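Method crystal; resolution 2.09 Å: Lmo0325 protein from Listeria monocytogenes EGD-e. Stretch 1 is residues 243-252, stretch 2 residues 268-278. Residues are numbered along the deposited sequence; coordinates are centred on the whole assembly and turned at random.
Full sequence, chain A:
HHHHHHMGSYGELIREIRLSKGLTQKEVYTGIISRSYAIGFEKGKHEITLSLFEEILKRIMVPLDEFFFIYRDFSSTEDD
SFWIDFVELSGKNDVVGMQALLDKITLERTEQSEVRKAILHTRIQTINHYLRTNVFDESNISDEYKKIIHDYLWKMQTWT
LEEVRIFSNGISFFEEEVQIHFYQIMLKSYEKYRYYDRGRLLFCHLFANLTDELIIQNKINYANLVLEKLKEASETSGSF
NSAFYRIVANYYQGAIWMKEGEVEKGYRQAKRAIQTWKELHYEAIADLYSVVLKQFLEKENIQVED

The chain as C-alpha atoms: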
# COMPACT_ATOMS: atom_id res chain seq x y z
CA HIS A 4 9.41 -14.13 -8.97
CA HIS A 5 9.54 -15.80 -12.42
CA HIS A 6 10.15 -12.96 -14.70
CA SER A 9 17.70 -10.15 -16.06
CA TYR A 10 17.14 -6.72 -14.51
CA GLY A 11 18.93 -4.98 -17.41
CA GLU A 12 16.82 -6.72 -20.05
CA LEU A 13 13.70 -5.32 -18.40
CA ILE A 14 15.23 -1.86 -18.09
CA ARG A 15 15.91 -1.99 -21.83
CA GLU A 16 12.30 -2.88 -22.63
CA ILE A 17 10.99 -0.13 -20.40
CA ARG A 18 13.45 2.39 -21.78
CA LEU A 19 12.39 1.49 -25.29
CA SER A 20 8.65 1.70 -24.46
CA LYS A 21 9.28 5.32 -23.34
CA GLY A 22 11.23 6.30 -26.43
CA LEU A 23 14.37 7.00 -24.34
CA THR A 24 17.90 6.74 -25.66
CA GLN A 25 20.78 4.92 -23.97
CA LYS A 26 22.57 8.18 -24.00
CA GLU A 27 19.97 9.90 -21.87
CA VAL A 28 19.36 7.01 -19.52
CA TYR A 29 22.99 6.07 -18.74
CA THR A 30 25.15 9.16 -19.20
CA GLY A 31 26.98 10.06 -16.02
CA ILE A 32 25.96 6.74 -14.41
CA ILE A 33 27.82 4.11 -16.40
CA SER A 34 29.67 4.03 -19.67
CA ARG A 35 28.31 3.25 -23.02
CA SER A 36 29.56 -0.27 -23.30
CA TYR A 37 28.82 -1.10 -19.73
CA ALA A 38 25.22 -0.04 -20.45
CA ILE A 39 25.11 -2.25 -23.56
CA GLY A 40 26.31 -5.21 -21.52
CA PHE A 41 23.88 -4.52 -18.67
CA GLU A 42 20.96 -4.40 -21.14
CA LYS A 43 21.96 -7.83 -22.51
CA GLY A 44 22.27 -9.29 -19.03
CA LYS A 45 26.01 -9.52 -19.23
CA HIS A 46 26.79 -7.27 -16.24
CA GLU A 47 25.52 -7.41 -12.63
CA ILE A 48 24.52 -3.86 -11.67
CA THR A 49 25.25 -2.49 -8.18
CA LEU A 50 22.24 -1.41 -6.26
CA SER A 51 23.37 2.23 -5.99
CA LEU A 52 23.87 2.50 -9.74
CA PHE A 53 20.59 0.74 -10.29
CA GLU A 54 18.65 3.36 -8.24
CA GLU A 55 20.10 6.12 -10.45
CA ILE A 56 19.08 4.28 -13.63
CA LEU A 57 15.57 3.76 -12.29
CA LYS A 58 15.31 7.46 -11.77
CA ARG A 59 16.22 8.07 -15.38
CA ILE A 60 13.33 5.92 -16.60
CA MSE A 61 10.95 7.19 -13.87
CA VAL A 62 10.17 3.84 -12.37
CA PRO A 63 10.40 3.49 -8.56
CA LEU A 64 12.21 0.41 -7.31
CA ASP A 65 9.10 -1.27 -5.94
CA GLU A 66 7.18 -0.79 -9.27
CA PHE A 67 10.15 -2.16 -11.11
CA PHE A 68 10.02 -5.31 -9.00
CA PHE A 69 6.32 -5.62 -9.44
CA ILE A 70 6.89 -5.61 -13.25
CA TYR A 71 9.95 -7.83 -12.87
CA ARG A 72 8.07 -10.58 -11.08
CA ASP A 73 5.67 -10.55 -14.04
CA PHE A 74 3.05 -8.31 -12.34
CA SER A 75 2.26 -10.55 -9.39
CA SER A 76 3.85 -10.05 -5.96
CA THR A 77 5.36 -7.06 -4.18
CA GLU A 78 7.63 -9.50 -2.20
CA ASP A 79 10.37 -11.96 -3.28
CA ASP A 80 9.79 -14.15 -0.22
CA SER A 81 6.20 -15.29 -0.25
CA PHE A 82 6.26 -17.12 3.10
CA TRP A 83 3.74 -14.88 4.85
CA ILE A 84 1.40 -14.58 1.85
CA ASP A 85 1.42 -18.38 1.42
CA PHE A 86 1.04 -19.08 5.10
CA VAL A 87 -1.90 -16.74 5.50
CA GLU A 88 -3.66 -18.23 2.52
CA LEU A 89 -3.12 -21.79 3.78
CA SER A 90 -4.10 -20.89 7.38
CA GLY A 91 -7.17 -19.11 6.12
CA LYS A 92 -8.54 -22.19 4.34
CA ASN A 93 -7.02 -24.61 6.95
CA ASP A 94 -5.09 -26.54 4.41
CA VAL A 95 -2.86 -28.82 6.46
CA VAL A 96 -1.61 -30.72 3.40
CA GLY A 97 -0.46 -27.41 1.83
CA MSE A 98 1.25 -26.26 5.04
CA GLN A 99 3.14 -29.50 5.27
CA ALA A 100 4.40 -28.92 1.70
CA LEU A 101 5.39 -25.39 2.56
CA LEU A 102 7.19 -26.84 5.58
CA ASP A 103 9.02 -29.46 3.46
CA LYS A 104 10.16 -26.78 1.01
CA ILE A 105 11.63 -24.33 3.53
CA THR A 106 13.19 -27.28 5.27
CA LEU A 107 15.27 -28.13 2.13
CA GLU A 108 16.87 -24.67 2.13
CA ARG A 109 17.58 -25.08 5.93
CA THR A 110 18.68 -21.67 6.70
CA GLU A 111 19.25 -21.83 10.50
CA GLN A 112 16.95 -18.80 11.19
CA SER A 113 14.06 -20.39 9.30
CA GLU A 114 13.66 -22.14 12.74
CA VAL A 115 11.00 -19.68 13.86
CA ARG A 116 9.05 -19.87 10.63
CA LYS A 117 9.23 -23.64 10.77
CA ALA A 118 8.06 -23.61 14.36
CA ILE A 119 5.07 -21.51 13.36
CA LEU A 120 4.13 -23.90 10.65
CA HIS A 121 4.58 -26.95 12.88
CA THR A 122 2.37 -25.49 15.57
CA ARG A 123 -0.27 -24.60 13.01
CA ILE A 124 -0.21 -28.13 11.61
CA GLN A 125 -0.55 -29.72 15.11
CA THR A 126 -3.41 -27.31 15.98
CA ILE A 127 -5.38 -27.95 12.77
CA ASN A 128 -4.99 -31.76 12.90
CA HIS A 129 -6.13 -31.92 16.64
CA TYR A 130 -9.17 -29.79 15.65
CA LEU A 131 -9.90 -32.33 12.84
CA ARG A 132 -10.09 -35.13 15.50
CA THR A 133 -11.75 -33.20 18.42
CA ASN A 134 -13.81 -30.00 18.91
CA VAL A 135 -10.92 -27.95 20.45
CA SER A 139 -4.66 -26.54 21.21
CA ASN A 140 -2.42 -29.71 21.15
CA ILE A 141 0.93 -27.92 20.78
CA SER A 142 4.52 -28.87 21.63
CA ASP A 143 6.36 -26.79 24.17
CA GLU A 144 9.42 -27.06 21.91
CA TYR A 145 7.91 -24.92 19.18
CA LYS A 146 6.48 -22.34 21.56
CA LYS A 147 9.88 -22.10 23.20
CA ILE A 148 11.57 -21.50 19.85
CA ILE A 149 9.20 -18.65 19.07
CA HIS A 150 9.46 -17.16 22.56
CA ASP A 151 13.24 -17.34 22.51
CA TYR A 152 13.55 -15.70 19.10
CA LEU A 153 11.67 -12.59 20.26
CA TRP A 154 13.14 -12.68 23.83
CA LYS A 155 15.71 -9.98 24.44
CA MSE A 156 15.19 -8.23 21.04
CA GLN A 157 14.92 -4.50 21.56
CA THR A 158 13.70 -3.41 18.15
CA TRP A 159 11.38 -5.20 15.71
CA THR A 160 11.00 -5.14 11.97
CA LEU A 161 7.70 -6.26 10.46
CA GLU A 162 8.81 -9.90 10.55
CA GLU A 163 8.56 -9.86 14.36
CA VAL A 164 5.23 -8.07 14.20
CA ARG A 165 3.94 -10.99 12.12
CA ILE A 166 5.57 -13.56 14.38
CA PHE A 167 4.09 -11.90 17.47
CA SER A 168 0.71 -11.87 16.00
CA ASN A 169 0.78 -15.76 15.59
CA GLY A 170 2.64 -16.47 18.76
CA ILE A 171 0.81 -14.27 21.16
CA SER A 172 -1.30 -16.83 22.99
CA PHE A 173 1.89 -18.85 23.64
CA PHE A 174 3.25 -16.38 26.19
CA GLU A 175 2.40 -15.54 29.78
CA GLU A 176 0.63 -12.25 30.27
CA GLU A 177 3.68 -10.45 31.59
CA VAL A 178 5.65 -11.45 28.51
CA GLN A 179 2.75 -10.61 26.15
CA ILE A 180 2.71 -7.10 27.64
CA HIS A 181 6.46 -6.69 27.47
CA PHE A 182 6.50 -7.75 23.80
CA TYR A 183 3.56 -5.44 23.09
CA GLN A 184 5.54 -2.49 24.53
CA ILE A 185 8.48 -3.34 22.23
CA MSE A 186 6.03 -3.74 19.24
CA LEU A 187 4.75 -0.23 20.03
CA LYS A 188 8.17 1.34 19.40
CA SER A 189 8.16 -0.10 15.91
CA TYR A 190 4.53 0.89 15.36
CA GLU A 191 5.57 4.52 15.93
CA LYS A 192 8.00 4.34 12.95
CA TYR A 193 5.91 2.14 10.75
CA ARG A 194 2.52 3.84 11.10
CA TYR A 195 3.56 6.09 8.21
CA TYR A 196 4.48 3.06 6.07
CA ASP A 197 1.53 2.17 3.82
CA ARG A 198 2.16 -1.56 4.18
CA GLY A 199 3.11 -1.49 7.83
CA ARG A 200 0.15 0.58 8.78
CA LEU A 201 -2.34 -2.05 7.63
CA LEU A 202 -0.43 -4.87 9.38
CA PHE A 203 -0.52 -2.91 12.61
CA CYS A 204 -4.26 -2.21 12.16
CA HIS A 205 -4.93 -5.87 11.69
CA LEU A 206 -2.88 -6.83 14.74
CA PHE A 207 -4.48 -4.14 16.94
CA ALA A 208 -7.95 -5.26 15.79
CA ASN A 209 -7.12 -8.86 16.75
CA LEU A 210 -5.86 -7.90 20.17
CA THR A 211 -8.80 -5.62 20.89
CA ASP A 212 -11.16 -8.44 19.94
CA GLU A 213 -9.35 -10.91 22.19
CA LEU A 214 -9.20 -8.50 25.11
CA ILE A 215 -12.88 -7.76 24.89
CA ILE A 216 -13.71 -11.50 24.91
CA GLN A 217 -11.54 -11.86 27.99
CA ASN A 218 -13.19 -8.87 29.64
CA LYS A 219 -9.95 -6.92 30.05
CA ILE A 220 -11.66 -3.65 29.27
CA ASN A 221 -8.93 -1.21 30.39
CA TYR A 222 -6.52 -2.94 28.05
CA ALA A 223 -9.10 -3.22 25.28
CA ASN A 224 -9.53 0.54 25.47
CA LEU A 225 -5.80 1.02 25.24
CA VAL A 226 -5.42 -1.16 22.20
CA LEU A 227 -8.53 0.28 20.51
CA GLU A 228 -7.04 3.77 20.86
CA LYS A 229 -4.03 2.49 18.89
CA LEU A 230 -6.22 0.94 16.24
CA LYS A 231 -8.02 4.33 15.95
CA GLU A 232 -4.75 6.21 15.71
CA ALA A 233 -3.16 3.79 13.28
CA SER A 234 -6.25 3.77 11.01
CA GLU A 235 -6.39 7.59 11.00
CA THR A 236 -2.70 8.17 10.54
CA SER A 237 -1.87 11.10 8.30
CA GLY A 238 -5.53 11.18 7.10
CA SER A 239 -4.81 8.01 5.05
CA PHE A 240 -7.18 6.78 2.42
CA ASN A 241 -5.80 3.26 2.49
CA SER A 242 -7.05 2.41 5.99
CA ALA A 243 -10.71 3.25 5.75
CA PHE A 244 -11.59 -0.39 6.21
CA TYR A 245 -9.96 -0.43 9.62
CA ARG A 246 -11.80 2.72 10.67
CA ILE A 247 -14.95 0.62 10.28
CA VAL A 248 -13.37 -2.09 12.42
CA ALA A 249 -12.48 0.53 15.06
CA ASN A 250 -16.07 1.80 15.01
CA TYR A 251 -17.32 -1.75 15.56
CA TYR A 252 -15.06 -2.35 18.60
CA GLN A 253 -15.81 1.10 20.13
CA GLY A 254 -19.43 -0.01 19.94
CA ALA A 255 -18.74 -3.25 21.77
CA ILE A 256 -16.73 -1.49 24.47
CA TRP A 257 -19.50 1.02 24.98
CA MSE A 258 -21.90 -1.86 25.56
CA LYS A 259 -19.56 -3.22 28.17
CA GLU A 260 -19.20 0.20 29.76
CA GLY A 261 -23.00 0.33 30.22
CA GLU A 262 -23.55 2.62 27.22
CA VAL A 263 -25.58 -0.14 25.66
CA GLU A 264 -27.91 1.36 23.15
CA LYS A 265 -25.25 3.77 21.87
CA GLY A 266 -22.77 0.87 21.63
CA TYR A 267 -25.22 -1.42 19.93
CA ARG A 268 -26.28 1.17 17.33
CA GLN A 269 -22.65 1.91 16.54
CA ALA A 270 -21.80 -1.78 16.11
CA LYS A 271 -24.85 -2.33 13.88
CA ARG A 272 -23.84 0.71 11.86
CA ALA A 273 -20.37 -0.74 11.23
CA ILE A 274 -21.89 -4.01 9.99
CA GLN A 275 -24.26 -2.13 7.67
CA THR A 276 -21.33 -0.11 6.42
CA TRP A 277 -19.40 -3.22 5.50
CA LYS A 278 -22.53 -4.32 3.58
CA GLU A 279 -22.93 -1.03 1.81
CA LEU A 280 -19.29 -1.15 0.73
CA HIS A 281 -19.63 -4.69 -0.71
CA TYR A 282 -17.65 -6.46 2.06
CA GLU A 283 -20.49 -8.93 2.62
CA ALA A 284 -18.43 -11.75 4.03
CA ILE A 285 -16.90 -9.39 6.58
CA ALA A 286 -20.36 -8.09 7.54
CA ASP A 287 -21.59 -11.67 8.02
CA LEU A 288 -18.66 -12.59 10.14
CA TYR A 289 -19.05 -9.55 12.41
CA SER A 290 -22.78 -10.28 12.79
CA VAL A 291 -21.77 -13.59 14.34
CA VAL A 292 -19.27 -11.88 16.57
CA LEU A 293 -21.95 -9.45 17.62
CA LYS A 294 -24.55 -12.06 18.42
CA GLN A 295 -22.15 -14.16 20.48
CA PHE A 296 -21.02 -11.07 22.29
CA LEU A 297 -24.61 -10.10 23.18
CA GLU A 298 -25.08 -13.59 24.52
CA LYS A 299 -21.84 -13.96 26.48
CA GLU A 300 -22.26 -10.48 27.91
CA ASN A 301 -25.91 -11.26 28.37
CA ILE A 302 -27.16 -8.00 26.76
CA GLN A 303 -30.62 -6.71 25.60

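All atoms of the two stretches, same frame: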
# COMPACT_ATOMS: atom_id res chain seq x y z
N ALA A 243 -9.29 3.09 5.49
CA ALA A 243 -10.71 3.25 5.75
C ALA A 243 -11.36 1.99 6.29
O ALA A 243 -12.16 2.06 7.21
CB ALA A 243 -11.42 3.70 4.50
N PHE A 244 -11.01 0.85 5.74
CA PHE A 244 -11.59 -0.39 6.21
C PHE A 244 -11.41 -0.56 7.73
O PHE A 244 -12.31 -0.98 8.45
CB PHE A 244 -10.96 -1.57 5.45
CG PHE A 244 -11.46 -2.94 5.91
CD1 PHE A 244 -10.82 -3.62 6.93
CD2 PHE A 244 -12.59 -3.52 5.33
CE1 PHE A 244 -11.28 -4.87 7.36
CE2 PHE A 244 -13.05 -4.77 5.74
CZ PHE A 244 -12.41 -5.44 6.77
N TYR A 245 -10.23 -0.27 8.22
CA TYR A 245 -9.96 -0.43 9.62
C TYR A 245 -10.59 0.63 10.50
O TYR A 245 -10.72 0.44 11.70
CB TYR A 245 -8.45 -0.54 9.87
CG TYR A 245 -7.94 -1.87 9.41
CD1 TYR A 245 -8.23 -3.01 10.11
CD2 TYR A 245 -7.23 -1.98 8.24
CE1 TYR A 245 -7.81 -4.27 9.68
CE2 TYR A 245 -6.80 -3.21 7.78
CZ TYR A 245 -7.07 -4.36 8.53
OH TYR A 245 -6.61 -5.58 8.09
N ARG A 246 -11.01 1.75 9.92
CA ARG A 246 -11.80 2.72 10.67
C ARG A 246 -13.18 2.12 10.95
O ARG A 246 -13.80 2.42 11.96
CB ARG A 246 -11.91 4.04 9.91
CG ARG A 246 -10.55 4.66 9.67
CD ARG A 246 -10.72 6.06 9.17
NE ARG A 246 -9.47 6.68 8.75
CZ ARG A 246 -9.33 7.96 8.46
NH1 ARG A 246 -10.38 8.75 8.55
NH2 ARG A 246 -8.17 8.46 8.08
N ILE A 247 -13.65 1.24 10.07
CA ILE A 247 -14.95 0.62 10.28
C ILE A 247 -14.79 -0.37 11.44
O ILE A 247 -15.61 -0.42 12.37
CB ILE A 247 -15.47 -0.13 9.03
CG1 ILE A 247 -15.58 0.78 7.81
CG2 ILE A 247 -16.85 -0.72 9.31
CD1 ILE A 247 -15.75 -0.03 6.52
N VAL A 248 -13.71 -1.12 11.37
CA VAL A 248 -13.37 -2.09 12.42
C VAL A 248 -13.29 -1.41 13.77
O VAL A 248 -13.91 -1.88 14.75
CB VAL A 248 -12.06 -2.82 12.14
CG1 VAL A 248 -11.75 -3.78 13.27
CG2 VAL A 248 -12.13 -3.59 10.82
N ALA A 249 -12.57 -0.28 13.82
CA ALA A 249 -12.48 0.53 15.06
C ALA A 249 -13.85 1.01 15.55
O ALA A 249 -14.13 0.98 16.75
CB ALA A 249 -11.57 1.72 14.85
N ASN A 250 -14.72 1.42 14.62
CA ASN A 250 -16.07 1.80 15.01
C ASN A 250 -16.84 0.63 15.61
O ASN A 250 -17.55 0.82 16.61
CB ASN A 250 -16.90 2.39 13.85
CG ASN A 250 -16.51 3.83 13.50
OD1 ASN A 250 -15.83 4.52 14.25
ND2 ASN A 250 -16.98 4.28 12.34
N TYR A 251 -16.71 -0.56 15.00
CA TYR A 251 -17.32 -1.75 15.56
C TYR A 251 -16.86 -2.01 17.02
O TYR A 251 -17.67 -2.16 17.93
CB TYR A 251 -17.02 -3.00 14.70
CG TYR A 251 -17.62 -4.20 15.38
CD1 TYR A 251 -16.90 -4.92 16.31
CD2 TYR A 251 -18.94 -4.57 15.13
CE1 TYR A 251 -17.47 -6.00 16.99
CE2 TYR A 251 -19.53 -5.62 15.78
CZ TYR A 251 -18.80 -6.34 16.73
OH TYR A 251 -19.42 -7.39 17.37
N TYR A 252 -15.56 -2.08 17.24
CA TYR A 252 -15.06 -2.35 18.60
C TYR A 252 -15.36 -1.26 19.64
O TYR A 252 -15.57 -1.57 20.82
CB TYR A 252 -13.56 -2.74 18.57
CG TYR A 252 -13.34 -4.10 17.95
CD1 TYR A 252 -13.88 -5.25 18.54
CD2 TYR A 252 -12.60 -4.26 16.80
CE1 TYR A 252 -13.68 -6.50 17.98
CE2 TYR A 252 -12.40 -5.52 16.22
CZ TYR A 252 -12.96 -6.62 16.80
OH TYR A 252 -12.77 -7.86 16.24
N ARG A 268 -25.99 0.48 18.58
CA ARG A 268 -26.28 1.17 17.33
C ARG A 268 -24.98 1.41 16.53
O ARG A 268 -24.96 1.33 15.32
CB ARG A 268 -27.01 2.48 17.57
CG ARG A 268 -28.40 2.33 18.23
CD ARG A 268 -29.58 2.22 17.26
NE ARG A 268 -30.14 3.53 16.83
CZ ARG A 268 -31.20 3.69 16.02
NH1 ARG A 268 -31.86 2.64 15.54
NH2 ARG A 268 -31.61 4.92 15.69
N GLN A 269 -23.89 1.68 17.22
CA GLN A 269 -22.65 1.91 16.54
C GLN A 269 -22.14 0.63 15.89
O GLN A 269 -21.64 0.66 14.78
CB GLN A 269 -21.64 2.42 17.52
CG GLN A 269 -20.23 2.43 16.98
CD GLN A 269 -19.69 3.80 16.86
OE1 GLN A 269 -20.45 4.75 16.73
NE2 GLN A 269 -18.39 3.93 16.95
N ALA A 270 -22.23 -0.48 16.61
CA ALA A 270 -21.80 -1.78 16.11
C ALA A 270 -22.63 -2.22 14.91
O ALA A 270 -22.10 -2.72 13.93
CB ALA A 270 -21.88 -2.83 17.21
N LYS A 271 -23.94 -2.08 15.01
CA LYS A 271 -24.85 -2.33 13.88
C LYS A 271 -24.56 -1.42 12.68
O LYS A 271 -24.68 -1.85 11.56
CB LYS A 271 -26.30 -2.14 14.33
CG LYS A 271 -26.77 -3.22 15.30
CD LYS A 271 -27.24 -4.48 14.58
CE LYS A 271 -28.71 -4.36 14.16
NZ LYS A 271 -29.22 -5.57 13.45
N ARG A 272 -24.16 -0.19 12.94
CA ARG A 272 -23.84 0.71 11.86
C ARG A 272 -22.55 0.25 11.12
O ARG A 272 -22.44 0.33 9.89
CB ARG A 272 -23.72 2.11 12.40
CG ARG A 272 -23.18 3.09 11.41
CD ARG A 272 -24.31 3.71 10.67
NE ARG A 272 -24.87 2.93 9.58
CZ ARG A 272 -24.44 2.92 8.31
NH1 ARG A 272 -25.10 2.21 7.41
NH2 ARG A 272 -23.36 3.61 7.94
N ALA A 273 -21.57 -0.26 11.86
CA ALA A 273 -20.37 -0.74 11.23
C ALA A 273 -20.68 -1.94 10.31
O ALA A 273 -20.21 -1.99 9.17
CB ALA A 273 -19.33 -1.11 12.25
N ILE A 274 -21.47 -2.88 10.79
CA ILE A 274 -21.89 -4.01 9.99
C ILE A 274 -22.62 -3.59 8.71
O ILE A 274 -22.34 -4.11 7.62
CB ILE A 274 -22.76 -4.93 10.85
CG1 ILE A 274 -21.86 -5.66 11.84
CG2 ILE A 274 -23.60 -5.92 10.03
CD1 ILE A 274 -22.61 -6.26 13.00
N GLN A 275 -23.55 -2.66 8.83
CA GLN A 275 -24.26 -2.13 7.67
C GLN A 275 -23.32 -1.44 6.70
O GLN A 275 -23.54 -1.48 5.50
CB GLN A 275 -25.32 -1.14 8.16
CG GLN A 275 -26.25 -0.52 7.12
CD GLN A 275 -27.00 -1.51 6.23
OE1 GLN A 275 -27.39 -2.62 6.67
NE2 GLN A 275 -27.22 -1.10 4.96
N THR A 276 -22.29 -0.80 7.23
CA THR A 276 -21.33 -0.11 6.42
C THR A 276 -20.52 -1.10 5.63
O THR A 276 -20.29 -0.91 4.44
CB THR A 276 -20.41 0.80 7.24
OG1 THR A 276 -21.18 1.84 7.84
CG2 THR A 276 -19.41 1.46 6.32
N TRP A 277 -20.08 -2.19 6.27
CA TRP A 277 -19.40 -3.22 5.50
C TRP A 277 -20.31 -3.75 4.36
O TRP A 277 -19.81 -4.04 3.25
CB TRP A 277 -18.96 -4.39 6.38
CG TRP A 277 -17.68 -4.13 7.13
CD1 TRP A 277 -16.51 -3.71 6.61
CD2 TRP A 277 -17.46 -4.32 8.51
NE1 TRP A 277 -15.57 -3.62 7.57
CE2 TRP A 277 -16.14 -3.96 8.77
CE3 TRP A 277 -18.27 -4.71 9.58
CZ2 TRP A 277 -15.58 -4.03 10.04
CZ3 TRP A 277 -17.74 -4.74 10.83
CH2 TRP A 277 -16.39 -4.41 11.05
N LYS A 278 -21.60 -3.87 4.63
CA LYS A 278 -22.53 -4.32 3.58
C LYS A 278 -22.62 -3.33 2.47
O LYS A 278 -22.56 -3.73 1.31
CB LYS A 278 -23.94 -4.56 4.08
CG LYS A 278 -24.01 -5.81 4.92
CD LYS A 278 -25.39 -6.04 5.48
CE LYS A 278 -25.35 -7.20 6.46
NZ LYS A 278 -26.68 -7.43 7.06
O HOH W 1 -16.06 5.21 17.58
O HOH W 2 -17.31 7.00 16.01

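Two helices of one chain, 243-252 and 268-278, pack nearly antiparallel in a mostly apolar contact built around W277 and closed at one end by a single direct hydrogen bond from Q269. Their axes come within 7.9 Å, their N-to-C directions differ by 153°, and together they bury 527 Å². The backbones lie nearest at Y251 and A270, whose CA atoms are 4.5 Å apart; A270 and A273 carry only a methyl group each, which suits so close an approach.

W277 gives up more surface to the contact than any other residue. Its CA-to-CB bond points sideways, but with chi1 at -81° (m) and chi2 at -53° the indole swings in against the first helix. I247 points toward the partner helix and sets CG2 over one face of the indole, 3.6 Å from the centroid of the five-membered ring and 3.4 Å from W277 CE2, a CH-pi contact. V248 meets the indole at its edge, with V248 CG2 3.6 Å from W277 CZ2. The F244 ring, in a t rotamer, reaches W277 obliquely, its plane at 46° to that of the W277 five-membered ring and F244 CE2 3.7 Å from W277 CD1. Branched aliphatic and aromatic side chains thus line the indole on the side of the first helix, without a polar partner there.

I247 also joins the indole to its neighbours on the second helix: the same CG2 lies 3.9 Å from A273 CB, while I247 CD1 touches T276 CG2 at 4.0 Å. The T276 hydroxyl is satisfied within its own helix, T276 OG1 donating to R272 O at 2.8 Å, which fits a buried position with the methyl facing I247.

Farther along, Y251 lays its side chain across three small or aliphatic positions. Y251 CB packs 3.9 Å from A273 CB, and Y251 CE2 lies 3.9 Å from A270 CB and 4.2 Å from I274 CD1. Y251 CB also reaches W277 CH2 at 4.0 Å, linking this group to the indole.

The polar end pairs N250 with Q269, both pointing toward the opposite helix. Q269 NE2 donates to the backbone oxygen N250 O at 3.2 Å, and the Q269 chain, at chi1 168° (t), brings its CG to 3.1 Å from that same N250 O. The two amides do not bond directly, N250 OD1 and Q269 NE2 being 3.8 Å apart; two waters bridge these atoms through weak hydrogen bonds. Q269 is partly exposed, in keeping with an amide at this watered margin.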